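Local coordinates for protein 4-aminobutyrate transaminase (Acinetobacter baumannii, PDB 6WOP) that probably catalyses the pyridoxal 5'-phosphate-dependent transfer of the amino group of 4-aminobutyrate to 2-oxoglutarate, as a class-III aminotransferase, at residues Gln70-His76 against Ser302-Ala307. Residues are numbered along the deposited sequence; the frame is centred on the assembly and turned at random.
Sequences QLTKFTH and SPIAVA
Pro303, the first residue of helix 303-318, packs its ring on Phe74 and Thr75 of the turn that follows helix 61-71 and on Gln70 near the end of that helix. Its CG lies 3.6 Å from Phe74 CE2, and the two side chains cross at about a right angle. On the Thr75 side, Pro303 CD comes to 3.2 Å from Thr75 O, a close carbon-to-oxygen contact. The Gln70 amide lies beside the same proline, NE2 3.8 Å from Pro303 CB. With CG anti to the backbone N (chi1 -177°) and a bend at chi2, the Gln70 side chain runs alongside the chain toward Phe74, four residues further on. NE2 thus gives Phe74 O a nearly straight bond of 2.9 Å (164°), with Phe74 O in the plane of the Gln70 amide, while the same nitrogen sits over the centre of one face of the Phe74 ring. The end of the Ile304 side chain reaches Leu71 and Thr75: CD1 is 3.6 Å from Leu71 CD2, and the Ile304 and Thr75 side chains lie side by side, pointing the same way, CG1 3.9 Å from Thr75 CB. One helical turn on from Pro303, Ala307 CB rests 4.0 Å from Gln70 CB. Two waters supply the polar links between the segments. One donates to Pro303 O and, weakly, to Gln70 OE1; the other donates to Thr75 O and is hydrogen-bonded to Ser302 OG, the N-cap side chain that also accepts a weak bond from Ala305 N. The second subunit also holds this region: its Gly274 O bonds Thr75 OG1, its Arg59 bonds Leu71 O, and Leu71 packs on its counterpart there. Direct contact is therefore mainly van der Waals packing, with Gln70 fixing the turn from within and each water joining a backbone carbonyl to a side-chain oxygen at the subunit interface.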
ATOM      1  N   GLN A  70      16.497  -0.135  41.934  1.00 16.09           N
ATOM      2  CA  GLN A  70      17.096   0.150  40.620  1.00 15.78           C
ATOM      3  C   GLN A  70      17.421   1.641  40.446  1.00 18.96           C
ATOM      4  O   GLN A  70      18.374   1.983  39.724  1.00 18.72           O
ATOM      5  CB  GLN A  70      16.162  -0.314  39.490  1.00 18.25           C
ATOM      6  CG  GLN A  70      16.833  -0.093  38.107  1.00 17.02           C
ATOM      7  CD  GLN A  70      18.013  -1.063  37.875  1.00 20.51           C
ATOM      8  OE1 GLN A  70      17.966  -2.199  38.341  1.00 21.84           O
ATOM      9  NE2 GLN A  70      19.044  -0.623  37.176  1.00 19.35           N
ATOM     10  N   LEU A  71      16.673   2.548  41.090  1.00 16.46           N
ATOM     11  CA  LEU A  71      17.002   3.954  40.961  1.00 19.25           C
ATOM     12  C   LEU A  71      18.360   4.275  41.569  1.00 21.62           C
ATOM     13  O   LEU A  71      18.905   5.335  41.261  1.00 21.04           O
ATOM     14  CB  LEU A  71      15.964   4.839  41.655  1.00 16.46           C
ATOM     15  CG  LEU A  71      14.572   4.918  41.011  1.00 22.65           C
ATOM     16  CD1 LEU A  71      13.608   5.710  41.980  1.00 22.71           C
ATOM     17  CD2 LEU A  71      14.729   5.641  39.676  1.00 19.84           C
ATOM     18  N   THR A  72      18.877   3.428  42.471  1.00 18.34           N
ATOM     19  CA  THR A  72      20.211   3.649  43.005  1.00 17.65           C
ATOM     20  C   THR A  72      21.282   3.103  42.067  1.00 18.81           C
ATOM     21  O   THR A  72      22.469   3.275  42.330  1.00 20.40           O
ATOM     22  CB  THR A  72      20.426   2.974  44.378  1.00 20.29           C
ATOM     23  OG1 THR A  72      20.548   1.571  44.188  1.00 19.13           O
ATOM     24  CG2 THR A  72      19.273   3.208  45.285  1.00 20.03           C
ATOM     25  N   LYS A  73      20.900   2.445  40.994  1.00 15.58           N
ATOM     26  CA  LYS A  73      21.876   1.829  40.108  1.00 18.64           C
ATOM     27  C   LYS A  73      21.948   2.555  38.766  1.00 18.87           C
ATOM     28  O   LYS A  73      22.970   3.188  38.467  1.00 17.49           O
ATOM     29  CB  LYS A  73      21.530   0.358  39.919  1.00 18.66           C
ATOM     30  CG  LYS A  73      21.624  -0.456  41.256  1.00 23.23           C
ATOM     31  CD  LYS A  73      21.136  -1.891  41.035  1.00 32.94           C
ATOM     32  CE  LYS A  73      21.198  -2.762  42.297  1.00 42.17           C
ATOM     33  NZ  LYS A  73      20.561  -4.113  42.010  1.00 44.12           N
ATOM     34  N   PHE A  74      20.894   2.479  37.960  1.00 16.20           N
ATOM     35  CA  PHE A  74      20.822   3.188  36.681  1.00 16.67           C
ATOM     36  C   PHE A  74      19.394   3.079  36.173  1.00 17.85           C
ATOM     37  O   PHE A  74      18.685   2.126  36.502  1.00 19.89           O
ATOM     38  CB  PHE A  74      21.821   2.646  35.638  1.00 15.73           C
ATOM     39  CG  PHE A  74      21.688   1.177  35.340  1.00 17.09           C
ATOM     40  CD1 PHE A  74      22.305   0.245  36.149  1.00 19.01           C
ATOM     41  CD2 PHE A  74      20.912   0.731  34.273  1.00 19.27           C
ATOM     42  CE1 PHE A  74      22.176  -1.085  35.915  1.00 21.40           C
ATOM     43  CE2 PHE A  74      20.803  -0.638  34.007  1.00 18.19           C
ATOM     44  CZ  PHE A  74      21.410  -1.527  34.838  1.00 19.33           C
ATOM     45  N   THR A  75      18.967   4.079  35.395  1.00 13.65           N
ATOM     46  CA  THR A  75      17.634   4.058  34.843  1.00 13.02           C
ATOM     47  C   THR A  75      17.610   3.834  33.348  1.00 15.68           C
ATOM     48  O   THR A  75      16.551   3.472  32.827  1.00 15.81           O
ATOM     49  CB  THR A  75      16.880   5.370  35.110  1.00 15.04           C
ATOM     50  OG1 THR A  75      17.332   6.370  34.184  1.00 16.81           O
ATOM     51  CG2 THR A  75      17.137   5.902  36.531  1.00 16.79           C
ATOM     52  N   HIS A  76      18.719   3.994  32.660  1.00 13.99           N
ATOM     53  CA  HIS A  76      18.717   3.883  31.201  1.00 14.17           C
ATOM     54  C   HIS A  76      20.153   3.795  30.705  1.00 17.47           C
ATOM     55  O   HIS A  76      20.974   4.690  30.996  1.00 18.13           O
ATOM     56  CB  HIS A  76      18.051   5.103  30.530  1.00 14.46           C
ATOM     57  CG  HIS A  76      18.232   5.085  29.038  1.00 16.86           C
ATOM     58  ND1 HIS A  76      17.425   4.351  28.183  1.00 16.43           N
ATOM     59  CD2 HIS A  76      19.145   5.712  28.257  1.00 16.35           C
ATOM     60  CE1 HIS A  76      17.835   4.546  26.937  1.00 13.10           C
ATOM     61  NE2 HIS A  76      18.872   5.369  26.962  1.00 13.74           N
ATOM     62  N   SER A 302      13.198  -1.097  29.596  1.00 17.08           N
ATOM     63  CA  SER A 302      13.747  -0.088  30.486  1.00 16.86           C
ATOM     64  C   SER A 302      14.179  -0.733  31.811  1.00 19.74           C
ATOM     65  O   SER A 302      13.423  -1.522  32.384  1.00 18.04           O
ATOM     66  CB  SER A 302      12.667   0.965  30.684  1.00 18.33           C
ATOM     67  OG  SER A 302      12.742   1.517  31.994  1.00 20.77           O
ATOM     68  N   PRO A 303      15.394  -0.425  32.293  1.00 19.63           N
ATOM     69  CA  PRO A 303      15.876  -1.023  33.560  1.00 17.64           C
ATOM     70  C   PRO A 303      14.877  -0.901  34.706  1.00 16.70           C
ATOM     71  O   PRO A 303      14.754  -1.836  35.519  1.00 16.95           O
ATOM     72  CB  PRO A 303      17.153  -0.198  33.863  1.00 19.72           C
ATOM     73  CG  PRO A 303      17.657   0.200  32.485  1.00 21.28           C
ATOM     74  CD  PRO A 303      16.377   0.477  31.654  1.00 23.22           C
ATOM     75  N   ILE A 304      14.254   0.285  34.820  1.00 16.66           N
ATOM     76  CA  ILE A 304      13.216   0.563  35.830  1.00 18.67           C
ATOM     77  C   ILE A 304      12.064  -0.426  35.690  1.00 17.47           C
ATOM     78  O   ILE A 304      11.640  -1.069  36.655  1.00 15.40           O
ATOM     79  CB  ILE A 304      12.720   2.017  35.649  1.00 21.40           C
ATOM     80  CG1 ILE A 304      13.865   2.999  35.869  1.00 22.20           C
ATOM     81  CG2 ILE A 304      11.469   2.400  36.497  1.00 19.11           C
ATOM     82  CD1 ILE A 304      14.377   2.948  37.250  1.00 19.63           C
ATOM     83  N   ALA A 305      11.525  -0.544  34.470  1.00 14.59           N
ATOM     84  CA  ALA A 305      10.374  -1.405  34.225  1.00 21.56           C
ATOM     85  C   ALA A 305      10.738  -2.867  34.301  1.00 18.97           C
ATOM     86  O   ALA A 305       9.883  -3.691  34.644  1.00 16.26           O
ATOM     87  CB  ALA A 305       9.748  -1.102  32.849  1.00 17.78           C
ATOM     88  N   VAL A 306      11.974  -3.220  33.953  1.00 14.43           N
ATOM     89  CA  VAL A 306      12.418  -4.599  34.080  1.00 14.77           C
ATOM     90  C   VAL A 306      12.465  -4.980  35.570  1.00 17.74           C
ATOM     91  O   VAL A 306      12.029  -6.059  35.982  1.00 14.75           O
ATOM     92  CB  VAL A 306      13.785  -4.751  33.407  1.00 16.12           C
ATOM     93  CG1 VAL A 306      14.474  -6.039  33.889  1.00 16.62           C
ATOM     94  CG2 VAL A 306      13.616  -4.760  31.834  1.00 16.31           C
ATOM     95  N   ALA A 307      12.925  -4.064  36.406  1.00 17.38           N
ATOM     96  CA  ALA A 307      12.937  -4.378  37.838  1.00 19.07           C
ATOM     97  C   ALA A 307      11.528  -4.577  38.343  1.00 18.12           C
ATOM     98  O   ALA A 307      11.268  -5.456  39.192  1.00 20.01           O
ATOM     99  CB  ALA A 307      13.638  -3.256  38.634  1.00 18.10           C
TER
HETATM  100  O   HOH W   1      16.629  -3.635  36.089  1.00 21.14           O
HETATM  101  O   HOH W   2      14.127   3.871  31.366  1.00 28.69           O